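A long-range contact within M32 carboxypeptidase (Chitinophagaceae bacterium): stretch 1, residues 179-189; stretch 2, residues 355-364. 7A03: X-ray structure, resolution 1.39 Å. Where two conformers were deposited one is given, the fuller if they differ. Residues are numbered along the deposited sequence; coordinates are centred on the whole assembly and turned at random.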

# COMPACT_ATOMS: atom_id res chain seq x y z
N GLU A 179 -12.72 -15.62 5.93
CA GLU A 179 -11.61 -16.31 6.57
C GLU A 179 -10.93 -15.44 7.63
O GLU A 179 -10.59 -15.92 8.71
N VAL A 180 -10.72 -14.16 7.32
CA VAL A 180 -10.18 -13.23 8.32
C VAL A 180 -11.01 -13.30 9.60
O VAL A 180 -10.48 -13.49 10.70
N LYS A 181 -12.33 -13.16 9.47
CA LYS A 181 -13.19 -13.20 10.64
C LYS A 181 -13.04 -14.53 11.37
O LYS A 181 -12.66 -14.57 12.55
N THR A 182 -13.29 -15.63 10.66
CA THR A 182 -13.45 -16.92 11.34
C THR A 182 -12.14 -17.44 11.88
O THR A 182 -12.15 -18.25 12.81
N ALA A 183 -11.00 -16.99 11.35
CA ALA A 183 -9.71 -17.48 11.81
C ALA A 183 -9.02 -16.52 12.76
O ALA A 183 -8.42 -16.96 13.74
N LEU A 184 -9.09 -15.21 12.52
CA LEU A 184 -8.40 -14.28 13.39
C LEU A 184 -9.20 -13.90 14.63
O LEU A 184 -8.60 -13.53 15.64
N SER A 185 -10.54 -13.98 14.62
CA SER A 185 -11.25 -13.77 15.87
C SER A 185 -10.84 -14.76 16.95
O SER A 185 -10.54 -14.33 18.08
N PRO A 186 -10.80 -16.07 16.70
CA PRO A 186 -10.32 -16.99 17.75
C PRO A 186 -8.89 -16.71 18.16
O PRO A 186 -8.55 -16.81 19.34
N LEU A 187 -8.05 -16.34 17.19
CA LEU A 187 -6.67 -16.00 17.53
C LEU A 187 -6.62 -14.79 18.46
O LEU A 187 -5.83 -14.78 19.42
N LEU A 188 -7.47 -13.79 18.22
CA LEU A 188 -7.52 -12.63 19.12
C LEU A 188 -8.01 -13.03 20.51
O LEU A 188 -7.50 -12.51 21.52
N ASP A 189 -8.98 -13.95 20.59
CA ASP A 189 -9.41 -14.43 21.90
C ASP A 189 -8.26 -15.10 22.63
O ASP A 189 -8.10 -14.93 23.84
N GLU A 355 -0.43 -6.04 13.11
CA GLU A 355 -0.66 -6.79 11.87
C GLU A 355 -1.81 -7.79 11.95
O GLU A 355 -2.18 -8.36 10.91
N ILE A 356 -2.37 -8.06 13.13
CA ILE A 356 -3.52 -8.96 13.21
C ILE A 356 -4.79 -8.14 13.14
O ILE A 356 -5.60 -8.30 12.22
N THR A 357 -4.97 -7.25 14.11
CA THR A 357 -6.20 -6.47 14.16
C THR A 357 -6.35 -5.55 12.95
O THR A 357 -7.49 -5.20 12.61
N TYR A 358 -5.24 -5.18 12.29
CA TYR A 358 -5.31 -4.33 11.10
C TYR A 358 -6.39 -4.81 10.13
O TYR A 358 -7.15 -4.01 9.56
N HIS A 359 -6.48 -6.13 9.94
CA HIS A 359 -7.36 -6.65 8.91
C HIS A 359 -8.83 -6.54 9.27
O HIS A 359 -9.67 -6.43 8.37
N PHE A 360 -9.16 -6.45 10.56
CA PHE A 360 -10.54 -6.12 10.90
C PHE A 360 -10.88 -4.70 10.47
O PHE A 360 -11.96 -4.46 9.90
N HIS A 361 -9.95 -3.76 10.69
CA HIS A 361 -10.14 -2.40 10.18
C HIS A 361 -10.46 -2.44 8.69
O HIS A 361 -11.44 -1.84 8.22
N ILE A 362 -9.69 -3.25 7.94
CA ILE A 362 -9.92 -3.26 6.50
C ILE A 362 -11.26 -3.90 6.21
O ILE A 362 -12.04 -3.42 5.37
N MET A 363 -11.57 -4.98 6.93
CA MET A 363 -12.82 -5.68 6.67
C MET A 363 -14.00 -4.76 6.89
O MET A 363 -14.94 -4.73 6.07
N ILE A 364 -13.94 -3.93 7.94
CA ILE A 364 -15.06 -3.05 8.23
C ILE A 364 -15.24 -2.07 7.09
O ILE A 364 -16.36 -1.90 6.56

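Two helices that run roughly antiparallel can be joined by van der Waals packing, mostly of side chains, without a hydrogen bond between them, and this pair from an M32 carboxypeptidase is a compact example. Helix 179-189 and helix 358-364 run in roughly opposing directions, with 149° between their N-to-C vectors and an axial approach of 10.3 Å. Side chains fill most of the gap at that spacing. No hydrogen bond crosses it, and 475 Å² of surface is buried, summed over both sides. The residues that touch are at least 168 positions apart in sequence.

Stretch 2 enters the contact before its regular helix is established. Glu-355 stays out of reach, its carboxylate oxygens hydrogen-bonded elsewhere in the structure. Ile-356 is the first to point toward the partner, with chi1 and chi2 both m. Its CG2 lies 3.9 Å from Leu-188 CD2 and 4.2 Å from Leu-184 CD1, so a single methyl group meets leucines one helical turn apart. The same Leu-184 CD1 also comes within 3.9 Å of the backbone atom Ile-356 O. Thr-357 illustrates that a CA-to-CB bond directed away does not exclude contact: in its p rotamer, CG2 still reaches to 3.7 Å from Leu-188 CD2.

Tyr-358 takes no part, but His-359 points toward stretch 1. With chi1 m, it contributes its CB, 4.1 Å from Val-180 CG1, while its ND1 is hydrogen-bonded elsewhere in the structure.

Phe-360 is the centre of the example. Its CA-to-CB bond points sideways, yet chi1 of -72° (m) and chi2 of 84° carry the ring nearer to stretch 1, where it sits as a knob among Val-180, Leu-184, Ser-185 and Leu-188. It has 86 Å² covered, the largest share of any residue here. Val-180, a t rotamer, lies over one face, with CG1 4.5 Å from Phe-360 CE1. That same ring atom is 3.7 Å from Leu-184 CB and 3.6 Å from Leu-188 CD1; both leucines are m at chi1 and t at chi2. Near the ring plane, at the edge, Ser-185 OG approaches Phe-360 CZ to 3.4 Å. This hydroxyl can border an aromatic ring without lacking a polar partner, because Ser-185 OG, with chi1 m, donates a 2.7 Å hydrogen bond to Lys-181 O within its own helix. Backbone atoms line the pocket too: Val-180 O is 4.0 Å from Phe-360 CZ, and Lys-181 CA is 4.2 Å from Phe-360 CE2.

His-361 and Ile-362 are out of reach, and the contact resumes at Met-363, which points toward stretch 1. Extended through chi1 and chi2, both t, before turning at chi3 (p), it brings SD to 4.2 Å from Lys-181 CB. Lys-181 offers only the base of its side chain, whose end leads away from stretch 2. Ile-364 lies beyond the contact. The general lesson is that one aromatic knob, set among aliphatic side chains and a serine hydroxyl, can lie at the centre of a small helix-helix interface.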

# COMPACT_ATOMS: atom_id res chain seq x y z
CB GLU A 179 -10.62 -16.81 5.52
CG GLU A 179 -11.10 -18.05 4.79
CD GLU A 179 -10.52 -18.20 3.38
OE1 GLU A 179 -9.82 -17.28 2.91
OE2 GLU A 179 -10.77 -19.25 2.75
CB VAL A 180 -10.10 -11.80 7.76
CG1 VAL A 180 -9.91 -10.80 8.89
CG2 VAL A 180 -8.98 -11.67 6.74
CB LYS A 181 -14.65 -12.96 10.25
CG LYS A 181 -15.61 -12.85 11.44
CD LYS A 181 -16.18 -14.21 11.84
CE LYS A 181 -16.48 -14.28 13.33
NZ LYS A 181 -17.34 -15.44 13.65
CB THR A 182 -14.05 -17.97 10.39
OG1 THR A 182 -13.20 -18.15 9.26
CG2 THR A 182 -15.43 -17.55 9.90
CB ALA A 183 -8.80 -17.76 10.61
CB LEU A 184 -7.98 -13.01 12.64
CG LEU A 184 -7.04 -13.22 11.46
CD1 LEU A 184 -6.61 -11.86 10.90
CD2 LEU A 184 -5.81 -14.08 11.80
CB SER A 185 -12.77 -13.70 15.67
OG SER A 185 -13.11 -12.83 14.61
CB PRO A 186 -10.47 -18.38 17.11
CG PRO A 186 -11.44 -18.22 16.00
CD PRO A 186 -11.24 -16.81 15.49
CB LEU A 187 -5.88 -15.78 16.24
CG LEU A 187 -4.43 -15.35 16.37
CD1 LEU A 187 -3.74 -16.22 17.36
CD2 LEU A 187 -3.72 -15.40 15.03
CB LEU A 188 -8.40 -11.53 18.52
CG LEU A 188 -7.73 -10.77 17.38
CD1 LEU A 188 -8.68 -9.80 16.70
CD2 LEU A 188 -6.54 -10.02 17.93
CB ASP A 189 -10.57 -15.42 21.75
CG ASP A 189 -11.84 -14.79 21.24
OD1 ASP A 189 -11.93 -13.55 21.20
OD2 ASP A 189 -12.76 -15.55 20.88
CB GLU A 355 0.62 -7.48 11.39
CG GLU A 355 1.02 -8.69 12.22
CD GLU A 355 2.35 -9.31 11.78
OE1 GLU A 355 2.58 -9.49 10.55
OE2 GLU A 355 3.16 -9.63 12.67
CB ILE A 356 -3.50 -9.85 14.47
CG1 ILE A 356 -2.21 -10.67 14.52
CG2 ILE A 356 -4.72 -10.75 14.51
CD1 ILE A 356 -2.03 -11.58 13.33
CB THR A 357 -6.27 -5.65 15.45
OG1 THR A 357 -5.17 -4.73 15.48
CG2 THR A 357 -6.23 -6.56 16.67
CB TYR A 358 -3.96 -4.33 10.38
CG TYR A 358 -3.84 -3.31 9.27
CD1 TYR A 358 -4.26 -3.61 7.97
CD2 TYR A 358 -3.31 -2.05 9.52
CE1 TYR A 358 -4.17 -2.68 6.96
CE2 TYR A 358 -3.21 -1.11 8.51
CZ TYR A 358 -3.63 -1.43 7.24
OH TYR A 358 -3.54 -0.50 6.22
CB HIS A 359 -6.87 -8.04 8.49
CG HIS A 359 -5.42 -8.03 8.15
ND1 HIS A 359 -4.94 -7.40 7.01
CD2 HIS A 359 -4.33 -8.45 8.83
CE1 HIS A 359 -3.62 -7.48 7.00
NE2 HIS A 359 -3.22 -8.12 8.08
CB PHE A 360 -10.81 -6.36 12.37
CG PHE A 360 -10.86 -7.82 12.73
CD1 PHE A 360 -9.70 -8.53 12.99
CD2 PHE A 360 -12.07 -8.50 12.72
CE1 PHE A 360 -9.75 -9.88 13.29
CE2 PHE A 360 -12.12 -9.84 13.01
CZ PHE A 360 -10.96 -10.53 13.29
CB HIS A 361 -8.89 -1.55 10.43
CG HIS A 361 -8.59 -1.31 11.88
ND1 HIS A 361 -9.08 -0.22 12.58
CD2 HIS A 361 -7.80 -1.98 12.75
CE1 HIS A 361 -8.63 -0.26 13.83
NE2 HIS A 361 -7.85 -1.32 13.95
CB ILE A 362 -8.76 -3.95 5.77
CG1 ILE A 362 -7.45 -3.21 5.99
CG2 ILE A 362 -9.05 -4.07 4.27
CD1 ILE A 362 -7.38 -1.83 5.34
CB MET A 363 -12.92 -6.90 7.57
CG MET A 363 -14.06 -7.84 7.22
SD MET A 363 -14.15 -9.17 8.41
CE MET A 363 -14.76 -8.28 9.84
CB ILE A 364 -14.87 -2.37 9.59
CG1 ILE A 364 -15.06 -3.40 10.71
CG2 ILE A 364 -15.85 -1.21 9.73
CD1 ILE A 364 -14.45 -2.98 12.02